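Local coordinates for protein cyanuric acid amidohydrolase (Azorhizobium caulinodans, PDB 4NQ3) that hydrolyses cyanuric acid, opening its s-triazine ring to give carboxybiuret, which spontaneously loses carbon dioxide to form biuret, at residues A[107-119]-A[130-144]. Numbering follows the deposited sequence.
Sequences LAIGRAHTPDLPF and MVAQAVRRAMAAAGI. With SO4 (sulfate ion), chain F; SO4 (sulfate ion), chain D.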
# COMPACT_ATOMS: atom_id res chain seq x y z
N LEU A 107 -5.19 20.35 35.71
CA LEU A 107 -4.63 20.37 34.38
C LEU A 107 -4.35 21.79 33.97
O LEU A 107 -5.20 22.66 34.14
CB LEU A 107 -5.57 19.70 33.37
CG LEU A 107 -5.13 19.66 31.89
CD1 LEU A 107 -3.75 19.06 31.74
CD2 LEU A 107 -6.12 18.88 31.04
N ALA A 108 -3.13 22.04 33.47
CA ALA A 108 -2.76 23.34 32.90
C ALA A 108 -2.33 23.14 31.46
O ALA A 108 -1.77 22.10 31.11
CB ALA A 108 -1.65 23.98 33.70
N ILE A 109 -2.56 24.16 30.63
CA ILE A 109 -2.31 24.13 29.20
C ILE A 109 -1.57 25.37 28.74
O ILE A 109 -1.95 26.49 29.07
CB ILE A 109 -3.61 24.08 28.42
CG1 ILE A 109 -4.47 22.93 28.90
CG2 ILE A 109 -3.33 24.00 26.92
CD1 ILE A 109 -5.89 23.16 28.54
N GLY A 110 -0.51 25.18 27.97
CA GLY A 110 0.20 26.32 27.40
C GLY A 110 0.49 26.08 25.94
O GLY A 110 0.69 24.94 25.51
N ARG A 111 0.49 27.14 25.14
CA ARG A 111 0.76 26.95 23.72
C ARG A 111 1.85 27.91 23.31
O ARG A 111 2.10 28.88 24.02
CB ARG A 111 -0.48 27.21 22.87
CG ARG A 111 -1.12 28.47 23.24
CD ARG A 111 -2.00 29.03 22.19
NE ARG A 111 -2.62 30.23 22.73
CZ ARG A 111 -3.69 30.82 22.23
NH1 ARG A 111 -4.28 30.29 21.16
NH2 ARG A 111 -4.20 31.92 22.81
N ALA A 112 2.45 27.67 22.15
CA ALA A 112 3.46 28.55 21.57
C ALA A 112 3.65 28.15 20.11
O ALA A 112 3.36 27.02 19.73
CB ALA A 112 4.77 28.46 22.33
N HIS A 113 4.16 29.09 19.30
CA HIS A 113 4.37 28.92 17.86
C HIS A 113 5.82 29.21 17.56
O HIS A 113 6.56 29.67 18.44
CB HIS A 113 3.48 29.87 17.06
CG HIS A 113 2.03 29.74 17.42
ND1 HIS A 113 1.10 29.16 16.59
CD2 HIS A 113 1.38 30.07 18.56
CE1 HIS A 113 -0.08 29.16 17.19
NE2 HIS A 113 0.06 29.70 18.39
N THR A 114 6.24 28.97 16.34
CA THR A 114 7.58 29.36 15.97
C THR A 114 7.61 29.93 14.57
O THR A 114 6.66 29.76 13.79
CB THR A 114 8.59 28.20 16.04
OG1 THR A 114 8.46 27.38 14.86
CG2 THR A 114 8.41 27.39 17.30
N PRO A 115 8.68 30.66 14.25
CA PRO A 115 8.79 31.13 12.87
C PRO A 115 9.01 29.93 11.98
O PRO A 115 9.31 28.83 12.48
CB PRO A 115 10.02 32.02 12.89
CG PRO A 115 10.28 32.28 14.34
CD PRO A 115 9.84 31.06 15.05
N ASP A 116 8.97 30.17 10.68
CA ASP A 116 9.26 29.13 9.73
C ASP A 116 10.64 28.55 10.02
O ASP A 116 11.53 29.22 10.55
CB ASP A 116 9.16 29.69 8.32
CG ASP A 116 7.72 29.73 7.82
OD1 ASP A 116 6.80 29.51 8.66
OD2 ASP A 116 7.52 30.01 6.61
N LEU A 117 10.79 27.27 9.71
CA LEU A 117 12.04 26.55 9.92
C LEU A 117 12.79 26.39 8.61
O LEU A 117 12.30 25.70 7.71
CB LEU A 117 11.76 25.16 10.50
CG LEU A 117 12.96 24.23 10.61
CD1 LEU A 117 13.90 24.70 11.71
CD2 LEU A 117 12.52 22.78 10.83
N PRO A 118 13.99 27.01 8.51
CA PRO A 118 14.88 26.86 7.34
C PRO A 118 15.10 25.39 7.03
O PRO A 118 15.36 24.62 7.95
CB PRO A 118 16.18 27.52 7.80
CG PRO A 118 15.78 28.42 8.93
CD PRO A 118 14.61 27.77 9.60
N PHE A 119 14.97 24.99 5.77
CA PHE A 119 15.04 23.58 5.41
C PHE A 119 16.36 22.94 5.82
O PHE A 119 16.45 21.73 6.02
CB PHE A 119 14.83 23.40 3.90
CG PHE A 119 13.43 23.67 3.45
CD1 PHE A 119 12.37 23.46 4.31
CD2 PHE A 119 13.18 24.16 2.18
CE1 PHE A 119 11.07 23.71 3.88
CE2 PHE A 119 11.88 24.43 1.75
CZ PHE A 119 10.83 24.21 2.60
N MSE A 130 15.21 25.88 18.24
CA MSE A 130 13.98 26.61 17.93
C MSE A 130 12.84 26.08 18.78
O MSE A 130 12.11 26.84 19.42
CB MSE A 130 13.65 26.51 16.43
CG MSE A 130 12.45 27.33 16.06
SE MSE A 130 12.10 27.41 14.15
CE MSE A 130 13.81 28.14 13.58
N VAL A 131 12.71 24.76 18.82
CA VAL A 131 11.64 24.12 19.56
C VAL A 131 11.85 24.32 21.06
O VAL A 131 10.90 24.65 21.78
CB VAL A 131 11.57 22.62 19.21
CG1 VAL A 131 10.67 21.88 20.15
CG2 VAL A 131 11.11 22.44 17.76
N ALA A 132 13.10 24.19 21.50
CA ALA A 132 13.42 24.37 22.91
C ALA A 132 12.95 25.72 23.42
O ALA A 132 12.35 25.82 24.50
CB ALA A 132 14.89 24.22 23.13
N GLN A 133 13.22 26.77 22.64
CA GLN A 133 12.82 28.12 22.99
C GLN A 133 11.30 28.19 23.06
O GLN A 133 10.75 28.75 24.02
CB GLN A 133 13.37 29.14 21.99
CG GLN A 133 14.75 29.72 22.38
CD GLN A 133 15.58 30.25 21.18
OE1 GLN A 133 15.09 30.34 20.04
NE2 GLN A 133 16.85 30.57 21.44
N ALA A 134 10.62 27.66 22.05
CA ALA A 134 9.16 27.64 22.04
C ALA A 134 8.56 26.89 23.25
O ALA A 134 7.60 27.36 23.88
CB ALA A 134 8.65 27.03 20.77
N VAL A 135 9.14 25.74 23.58
CA VAL A 135 8.63 24.97 24.71
C VAL A 135 8.77 25.74 26.01
O VAL A 135 7.91 25.63 26.89
CB VAL A 135 9.34 23.63 24.87
CG1 VAL A 135 8.82 22.93 26.09
CG2 VAL A 135 9.10 22.79 23.65
N ARG A 136 9.84 26.53 26.14
CA ARG A 136 9.99 27.35 27.34
C ARG A 136 8.85 28.39 27.38
O ARG A 136 8.19 28.55 28.42
CB ARG A 136 11.37 28.01 27.38
CG ARG A 136 12.49 27.05 27.80
CD ARG A 136 13.86 27.72 27.62
NE ARG A 136 15.00 26.79 27.64
CZ ARG A 136 15.91 26.69 26.66
NH1 ARG A 136 15.82 27.47 25.57
NH2 ARG A 136 16.91 25.82 26.75
N ARG A 137 8.59 29.05 26.26
CA ARG A 137 7.49 30.01 26.16
C ARG A 137 6.15 29.39 26.51
O ARG A 137 5.42 29.94 27.33
CB ARG A 137 7.41 30.62 24.76
CG ARG A 137 8.36 31.79 24.54
CD ARG A 137 8.19 32.40 23.17
NE ARG A 137 9.06 31.72 22.21
CZ ARG A 137 8.66 31.27 21.03
NH1 ARG A 137 7.39 31.40 20.67
NH2 ARG A 137 9.52 30.67 20.23
N ALA A 138 5.83 28.25 25.92
CA ALA A 138 4.55 27.62 26.23
C ALA A 138 4.45 27.24 27.71
O ALA A 138 3.39 27.38 28.31
CB ALA A 138 4.35 26.40 25.37
N MSE A 139 5.56 26.76 28.28
CA MSE A 139 5.62 26.46 29.71
C MSE A 139 5.19 27.66 30.54
O MSE A 139 4.33 27.56 31.42
CB MSE A 139 7.03 26.05 30.12
CG MSE A 139 7.32 24.57 29.97
SE MSE A 139 9.10 24.19 30.61
CE MSE A 139 8.81 24.47 32.50
N ALA A 140 5.82 28.80 30.27
CA ALA A 140 5.47 30.04 30.92
C ALA A 140 3.99 30.39 30.77
O ALA A 140 3.34 30.81 31.72
CB ALA A 140 6.32 31.14 30.37
N ALA A 141 3.46 30.27 29.56
CA ALA A 141 2.07 30.60 29.31
C ALA A 141 1.12 29.70 30.09
O ALA A 141 0.00 30.10 30.40
CB ALA A 141 1.79 30.50 27.82
N ALA A 142 1.58 28.50 30.42
CA ALA A 142 0.79 27.56 31.21
C ALA A 142 0.84 27.91 32.69
O ALA A 142 0.08 27.38 33.49
CB ALA A 142 1.29 26.14 30.99
N GLY A 143 1.75 28.82 33.05
CA GLY A 143 1.99 29.17 34.44
C GLY A 143 2.66 28.01 35.14
O GLY A 143 2.25 27.61 36.22
N ILE A 144 3.71 27.48 34.50
CA ILE A 144 4.49 26.36 35.00
C ILE A 144 5.97 26.69 35.02
O ILE A 144 6.54 27.02 33.97
CB ILE A 144 4.32 25.11 34.12
CG1 ILE A 144 2.92 24.53 34.21
CG2 ILE A 144 5.31 24.05 34.50
CD1 ILE A 144 2.76 23.27 33.34
S SO4 F . 4.45 32.44 20.85
O1 SO4 F . 5.42 32.69 21.93
O2 SO4 F . 4.36 33.59 19.95
O3 SO4 F . 4.91 31.30 20.07
O4 SO4 F . 3.14 32.18 21.45
S SO4 D . -2.09 32.88 25.68
O1 SO4 D . -1.54 34.16 25.22
O2 SO4 D . -1.70 32.57 27.06
O3 SO4 D . -3.56 32.95 25.58
O4 SO4 D . -1.55 31.83 24.81
O HOH W 1 -2.75 29.22 29.05
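M130, a selenomethionine, lies across T114 and the loop after it: SE rests 3.7 Å from T114 OG1, which itself bonds P115 O (2.9 Å), and CE, swung round by a bend at chi3 (-58°), meets L117 CD1 at 3.9 Å. A flexible, apolar chain suits this uneven surface. Farther along, small residues let helix 130-141 approach strand 107-113 to 5.9 Å between axes. A112 CB meets A138 CB at 3.7 Å, and at G110, where a CB would clash with A138 O, CA itself faces that oxygen in a CA-H...O contact. The R137 side chain, with A134 CA above the rim of one guanidinium face, sends NH1 to H113 O (2.9 Å, N-H...O 156°) and to a sulfate. R111 turns away from the helix and holds a second sulfate edge-on, NE to O4 (2.8 Å) and NH2 to O3 (3.0 Å); a leucine here would probably cost this anion both bonds. Both sulfates probably come from the crystallisation liquor. H113 also points away, donating through NE2 to the backbone O of E73. Strand 106-113 runs antiparallel to strand 235-242 in repeat unit B's sheet, L107 and I109 touching strand 2-10; A138 packs on I236 and V238, V135 and M139 on helix 180-199.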